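Local coordinates for PAN2-PAN3 deadenylation complex catalytic subunit pan2 (Neurospora crassa, PDB 4CZW), which probably shortens the poly(A) tails of cytoplasmic mRNA as the catalytic exonuclease subunit of the PAN2-PAN3 deadenylation complex, at residues Pro436-Phe448 with Leu542-Asp554. Sequence-based numbering, arbitrary orientation.
Sequences PGPDTVIAIDTEF and LGCKFLGHGLSQD
Ile442 lays its CD1 over one face of the Phe546 ring, 3.8 Å from the ring centroid, while Ile444 brings CG2 to the edge of the same ring, with 3.7 Å between Ile444 CG2 and Phe546 CD2. The Ile442 branch gets there with CG1 held between the backbone N and carbonyl carbon (chi1 54°) and CD1 fully extended beyond it. Leu539 of helix 529-541 also touches Ile442 and Phe546, so this is the densely packed side. Strands 441-448 and 545-548 run parallel beneath it, joined by four nearly straight backbone bonds, in which Lys545 N and Leu547 N give to Thr440 O and Ile442 O, and Ile442 N and Ile444 N to Lys545 O and Leu547 O. Strand 545-548 ends at Gly548, and beyond it a water donates to Ile444 O and accepts from His549 N. Such a central strand, with a parallel neighbour leading into a helix, belongs to the RNase H-like fold of DEDD exonucleases; Asp445, Glu447, Asp554 and Asp607 on helix 604-623 are the likely ligands of the catalytic metals. Thr446 OG1 donates to Asp554 OD2 at 2.6 Å, on the anti side and 18° out of the carboxylate plane, and Thr446 N adds a weak bond to that oxygen. A valine in place of Thr446 has no hydroxyl to offer, and the Asp554 carboxylate, left with only the weak bond from Thr446 N among its links to this strand, would probably be freer to turn beside Asp445, whose OD1 lies 3.6 Å from Asp554 OD2. Packing is looser on the other sheet face, where Lys545 CD passes 3.9 Å from Val441 CG2, and beyond Thr446, where exposed Gln553 sets CG in plane at the edge of Phe448.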
# COMPACT_ATOMS: atom_id res chain seq x y z
N PRO A 436 -25.16 7.46 -0.15
CA PRO A 436 -24.50 7.39 1.16
C PRO A 436 -23.68 8.64 1.49
O PRO A 436 -23.07 9.23 0.61
CB PRO A 436 -23.58 6.17 1.03
CG PRO A 436 -24.18 5.35 -0.07
CD PRO A 436 -24.74 6.35 -1.03
N GLY A 437 -23.69 9.02 2.77
CA GLY A 437 -22.95 10.18 3.22
C GLY A 437 -22.47 10.03 4.65
O GLY A 437 -22.54 8.94 5.22
N PRO A 438 -21.98 11.13 5.25
CA PRO A 438 -21.48 11.13 6.63
C PRO A 438 -22.56 10.82 7.66
O PRO A 438 -22.24 10.32 8.74
CB PRO A 438 -20.96 12.57 6.81
CG PRO A 438 -20.71 13.06 5.42
CD PRO A 438 -21.77 12.42 4.58
N ASP A 439 -23.81 11.10 7.33
CA ASP A 439 -24.92 10.86 8.25
C ASP A 439 -25.47 9.45 8.12
O ASP A 439 -26.18 8.96 8.99
CB ASP A 439 -26.04 11.88 8.02
CG ASP A 439 -25.58 13.31 8.24
OD1 ASP A 439 -24.71 13.53 9.10
OD2 ASP A 439 -26.10 14.21 7.54
N THR A 440 -25.13 8.79 7.01
CA THR A 440 -25.64 7.45 6.73
C THR A 440 -25.03 6.39 7.64
O THR A 440 -23.81 6.28 7.76
CB THR A 440 -25.37 7.06 5.26
OG1 THR A 440 -26.02 7.99 4.39
CG2 THR A 440 -25.90 5.66 4.98
N VAL A 441 -25.90 5.62 8.29
CA VAL A 441 -25.47 4.50 9.11
C VAL A 441 -25.76 3.18 8.40
O VAL A 441 -26.87 2.96 7.92
CB VAL A 441 -26.17 4.50 10.49
CG1 VAL A 441 -25.76 3.28 11.30
CG2 VAL A 441 -25.85 5.79 11.24
N ILE A 442 -24.76 2.31 8.34
CA ILE A 442 -24.93 1.01 7.69
C ILE A 442 -24.52 -0.14 8.61
O ILE A 442 -23.52 -0.05 9.33
CB ILE A 442 -24.12 0.92 6.38
CG1 ILE A 442 -22.64 1.25 6.62
CG2 ILE A 442 -24.70 1.86 5.33
CD1 ILE A 442 -21.79 1.19 5.38
N ALA A 443 -25.31 -1.21 8.60
CA ALA A 443 -25.01 -2.39 9.40
C ALA A 443 -24.28 -3.43 8.55
O ALA A 443 -24.72 -3.75 7.44
CB ALA A 443 -26.28 -2.98 9.99
N ILE A 444 -23.17 -3.95 9.06
CA ILE A 444 -22.33 -4.85 8.28
C ILE A 444 -21.87 -6.07 9.08
O ILE A 444 -21.55 -5.97 10.26
CB ILE A 444 -21.09 -4.10 7.72
CG1 ILE A 444 -20.23 -5.02 6.86
CG2 ILE A 444 -20.28 -3.47 8.85
CD1 ILE A 444 -19.02 -4.35 6.26
N ASP A 445 -21.86 -7.23 8.41
CA ASP A 445 -21.31 -8.45 8.99
C ASP A 445 -20.77 -9.35 7.87
O ASP A 445 -21.26 -9.31 6.75
CB ASP A 445 -22.38 -9.20 9.80
CG ASP A 445 -21.82 -10.42 10.50
OD1 ASP A 445 -20.70 -10.33 11.04
OD2 ASP A 445 -22.50 -11.46 10.51
N THR A 446 -19.76 -10.15 8.19
CA THR A 446 -19.13 -11.00 7.19
C THR A 446 -19.03 -12.46 7.63
O THR A 446 -19.28 -12.78 8.79
CB THR A 446 -17.71 -10.50 6.84
OG1 THR A 446 -16.86 -10.62 7.99
CG2 THR A 446 -17.74 -9.05 6.38
N GLU A 447 -18.68 -13.33 6.69
CA GLU A 447 -18.46 -14.75 6.99
C GLU A 447 -17.07 -15.17 6.52
O GLU A 447 -16.59 -14.72 5.48
CB GLU A 447 -19.54 -15.61 6.32
CG GLU A 447 -20.97 -15.24 6.69
CD GLU A 447 -21.29 -15.50 8.15
OE1 GLU A 447 -20.56 -16.28 8.80
OE2 GLU A 447 -22.27 -14.92 8.65
N PHE A 448 -16.43 -16.04 7.30
CA PHE A 448 -15.05 -16.43 7.02
C PHE A 448 -14.94 -17.86 6.49
O PHE A 448 -15.83 -18.68 6.68
CB PHE A 448 -14.18 -16.31 8.28
CG PHE A 448 -14.06 -14.91 8.82
CD1 PHE A 448 -14.43 -13.82 8.05
CD2 PHE A 448 -13.57 -14.69 10.09
CE1 PHE A 448 -14.32 -12.53 8.55
CE2 PHE A 448 -13.45 -13.41 10.60
CZ PHE A 448 -13.83 -12.33 9.83
N LEU A 542 -16.84 7.80 1.93
CA LEU A 542 -18.04 8.62 1.84
C LEU A 542 -18.41 9.17 3.22
O LEU A 542 -19.18 10.12 3.33
CB LEU A 542 -19.21 7.82 1.26
CG LEU A 542 -19.20 7.60 -0.26
CD1 LEU A 542 -20.39 6.77 -0.69
CD2 LEU A 542 -19.17 8.93 -0.99
N GLY A 543 -17.84 8.57 4.25
CA GLY A 543 -18.03 9.03 5.62
C GLY A 543 -19.09 8.25 6.37
O GLY A 543 -19.53 8.67 7.44
N CYS A 544 -19.48 7.10 5.83
CA CYS A 544 -20.52 6.28 6.44
C CYS A 544 -20.11 5.73 7.80
O CYS A 544 -18.92 5.55 8.07
CB CYS A 544 -20.90 5.13 5.51
SG CYS A 544 -21.61 5.63 3.93
N LYS A 545 -21.10 5.47 8.64
CA LYS A 545 -20.86 4.89 9.96
C LYS A 545 -21.17 3.40 9.93
O LYS A 545 -22.31 2.99 9.70
CB LYS A 545 -21.71 5.59 11.02
CG LYS A 545 -21.47 7.09 11.10
CD LYS A 545 -22.52 7.78 11.95
CE LYS A 545 -22.34 9.29 11.92
NZ LYS A 545 -23.43 10.00 12.65
N PHE A 546 -20.15 2.58 10.17
CA PHE A 546 -20.29 1.13 10.12
C PHE A 546 -20.77 0.57 11.45
O PHE A 546 -20.09 0.70 12.47
CB PHE A 546 -18.97 0.48 9.70
CG PHE A 546 -18.65 0.65 8.24
CD1 PHE A 546 -18.21 1.87 7.76
CD2 PHE A 546 -18.77 -0.42 7.36
CE1 PHE A 546 -17.91 2.03 6.42
CE2 PHE A 546 -18.47 -0.26 6.02
CZ PHE A 546 -18.04 0.96 5.55
N LEU A 547 -21.94 -0.07 11.43
CA LEU A 547 -22.53 -0.64 12.63
C LEU A 547 -22.43 -2.16 12.61
O LEU A 547 -22.73 -2.79 11.60
CB LEU A 547 -23.99 -0.20 12.77
CG LEU A 547 -24.70 -0.35 14.12
CD1 LEU A 547 -25.81 0.69 14.24
CD2 LEU A 547 -25.27 -1.75 14.30
N GLY A 548 -22.00 -2.75 13.72
CA GLY A 548 -21.87 -4.19 13.81
C GLY A 548 -21.44 -4.66 15.19
O GLY A 548 -21.38 -3.88 16.14
N HIS A 549 -21.16 -5.96 15.30
CA HIS A 549 -20.75 -6.54 16.57
C HIS A 549 -19.36 -7.16 16.46
O HIS A 549 -19.16 -8.12 15.73
CB HIS A 549 -21.76 -7.60 17.02
CG HIS A 549 -21.60 -8.03 18.45
ND1 HIS A 549 -22.18 -7.36 19.50
CD2 HIS A 549 -20.92 -9.07 18.99
CE1 HIS A 549 -21.87 -7.96 20.63
NE2 HIS A 549 -21.10 -9.00 20.35
N GLY A 550 -18.41 -6.59 17.20
CA GLY A 550 -17.03 -7.05 17.15
C GLY A 550 -16.43 -6.87 15.77
O GLY A 550 -15.85 -7.80 15.20
N LEU A 551 -16.55 -5.66 15.23
CA LEU A 551 -16.14 -5.36 13.86
C LEU A 551 -14.63 -5.37 13.66
O LEU A 551 -14.16 -5.36 12.52
CB LEU A 551 -16.70 -4.01 13.43
CG LEU A 551 -18.21 -3.94 13.18
CD1 LEU A 551 -18.62 -2.54 12.75
CD2 LEU A 551 -18.63 -4.97 12.14
N SER A 552 -13.87 -5.40 14.75
CA SER A 552 -12.41 -5.37 14.66
C SER A 552 -11.88 -6.62 13.96
O SER A 552 -10.87 -6.56 13.26
CB SER A 552 -11.78 -5.24 16.05
OG SER A 552 -11.98 -6.42 16.81
N GLN A 553 -12.57 -7.74 14.15
CA GLN A 553 -12.17 -8.99 13.51
C GLN A 553 -12.56 -8.99 12.04
O GLN A 553 -11.82 -9.50 11.19
CB GLN A 553 -12.80 -10.18 14.23
CG GLN A 553 -12.30 -11.54 13.76
CD GLN A 553 -12.89 -12.68 14.56
OE1 GLN A 553 -13.79 -12.49 15.38
NE2 GLN A 553 -12.39 -13.89 14.32
N ASP A 554 -13.72 -8.42 11.74
CA ASP A 554 -14.19 -8.30 10.37
C ASP A 554 -13.25 -7.44 9.54
O ASP A 554 -12.75 -7.87 8.50
CB ASP A 554 -15.61 -7.72 10.33
CG ASP A 554 -16.63 -8.63 10.99
OD1 ASP A 554 -16.79 -8.55 12.22
OD2 ASP A 554 -17.28 -9.42 10.27
O HOH W 1 -21.42 -7.43 12.94